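Local atomic coordinates of type IV pilus secretin PilQ family protein (Vibrio cholerae, PDB entry 6W6M), a protein that forms a fourteen-subunit outer-membrane secretin, probably the channel through which the type IV competence pilus passes in natural transformation. Residues 287-290 with 291-294. Sequence-based numbering, arbitrary orientation.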
loop_
_atom_site.group_PDB
_atom_site.type_symbol
_atom_site.label_atom_id
_atom_site.label_comp_id
_atom_site.label_asym_id
_atom_site.label_seq_id
_atom_site.Cartn_x
_atom_site.Cartn_y
_atom_site.Cartn_z
ATOM N N SER A 287 -17.548 -19.396 39.653
ATOM C CA SER A 287 -16.148 -19.021 39.506
ATOM C C SER A 287 -15.265 -20.216 39.825
ATOM O O SER A 287 -15.669 -21.139 40.536
ATOM C CB SER A 287 -15.767 -17.856 40.425
ATOM O OG SER A 287 -16.466 -16.680 40.083
ATOM N N ILE A 288 -14.045 -20.181 39.312
ATOM C CA ILE A 288 -13.087 -21.264 39.497
ATOM C C ILE A 288 -12.007 -20.824 40.469
ATOM O O ILE A 288 -11.553 -19.675 40.453
ATOM C CB ILE A 288 -12.471 -21.698 38.152
ATOM C CG1 ILE A 288 -13.537 -22.296 37.247
ATOM C CG2 ILE A 288 -11.374 -22.711 38.364
ATOM C CD1 ILE A 288 -14.041 -21.335 36.212
ATOM N N ASP A 289 -11.581 -21.753 41.321
ATOM C CA ASP A 289 -10.393 -21.597 42.156
ATOM C C ASP A 289 -9.457 -22.742 41.788
ATOM O O ASP A 289 -9.683 -23.893 42.181
ATOM C CB ASP A 289 -10.751 -21.613 43.630
ATOM C CG ASP A 289 -9.558 -21.431 44.514
ATOM O OD1 ASP A 289 -8.937 -20.349 44.480
ATOM O OD2 ASP A 289 -9.242 -22.379 45.254
ATOM N N GLU A 290 -8.423 -22.416 41.012
ATOM C CA GLU A 290 -7.533 -23.414 40.441
ATOM C C GLU A 290 -6.548 -23.978 41.446
ATOM O O GLU A 290 -6.139 -25.131 41.309
ATOM C CB GLU A 290 -6.762 -22.810 39.269
ATOM C CG GLU A 290 -7.318 -23.158 37.905
ATOM C CD GLU A 290 -7.022 -24.589 37.512
ATOM O OE1 GLU A 290 -5.894 -25.052 37.769
ATOM O OE2 GLU A 290 -7.922 -25.253 36.957
ATOM N N ARG A 291 -6.162 -23.193 42.446
ATOM C CA ARG A 291 -5.159 -23.639 43.403
ATOM C C ARG A 291 -5.607 -24.908 44.116
ATOM O O ARG A 291 -4.809 -25.826 44.332
ATOM C CB ARG A 291 -4.886 -22.520 44.405
ATOM C CG ARG A 291 -3.519 -22.534 45.003
ATOM C CD ARG A 291 -3.377 -21.413 45.994
ATOM N NE ARG A 291 -4.006 -21.745 47.260
ATOM C CZ ARG A 291 -3.346 -22.162 48.331
ATOM N NH1 ARG A 291 -2.033 -22.287 48.299
ATOM N NH2 ARG A 291 -4.001 -22.445 49.438
ATOM N N THR A 292 -6.885 -24.982 44.478
ATOM C CA THR A 292 -7.418 -26.092 45.253
ATOM C C THR A 292 -8.462 -26.902 44.496
ATOM O O THR A 292 -9.122 -27.748 45.104
ATOM C CB THR A 292 -8.014 -25.587 46.572
ATOM O OG1 THR A 292 -9.053 -24.646 46.301
ATOM C CG2 THR A 292 -6.959 -24.914 47.424
ATOM N N ASN A 293 -8.631 -26.664 43.194
ATOM C CA ASN A 293 -9.567 -27.413 42.351
ATOM C C ASN A 293 -10.991 -27.332 42.906
ATOM O O ASN A 293 -11.574 -28.328 43.331
ATOM C CB ASN A 293 -9.117 -28.871 42.199
ATOM C CG ASN A 293 -9.875 -29.615 41.115
ATOM O OD1 ASN A 293 -10.299 -29.034 40.127
ATOM N ND2 ASN A 293 -10.045 -30.906 41.302
ATOM N N SER A 294 -11.542 -26.117 42.913
ATOM C CA SER A 294 -12.846 -25.900 43.525
ATOM C C SER A 294 -13.677 -24.927 42.707
ATOM O O SER A 294 -13.155 -24.099 41.961
ATOM C CB SER A 294 -12.721 -25.377 44.958
ATOM O OG SER A 294 -12.120 -26.341 45.794
#
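A β-hairpin turn closed by a G1 β-bulge brings D289 against T292, N293 and S294, with E290 and R291 at the bend. D289 and S294 form an antiparallel hydrogen-bonded pair, in which D289 N lies 2.9 Å from S294 O. S294 N returns the bond to D289 O at 3.0 Å, and both are nearly straight. N293 is the extra residue of the bulge and shares D289 as its partner with S294; its positive phi, 57°, suits that place. Across the turn N293 N makes a weak hydrogen bond of 3.5 Å to E290 O.

One side-chain bond spans the same turn. T292 OG1 donates to D289 OD2 at 2.5 Å, meeting the oxygen nearly along its C-O axis. The D289 carboxylate reaches there because CG stands anti to the backbone N (chi1 -179°), while chi1 of 59° sets T292 OG1 between its own backbone N and carbonyl carbon. R291 NE stays 5.6 Å from D289 OD2, so any attraction between the opposite charges is at a distance.

The turn, in the secretion-system short domain, joins strand 285-289, at one edge of a three-stranded antiparallel sheet within the chain, to central strand 294-299. The N293 side chain makes two weak hydrogen bonds, ND2 to A262 O just before helix 264-271 and OD1 to A264 N at its first residue, while D289 packs on M270, and R291 on F261, of a neighbouring subunit.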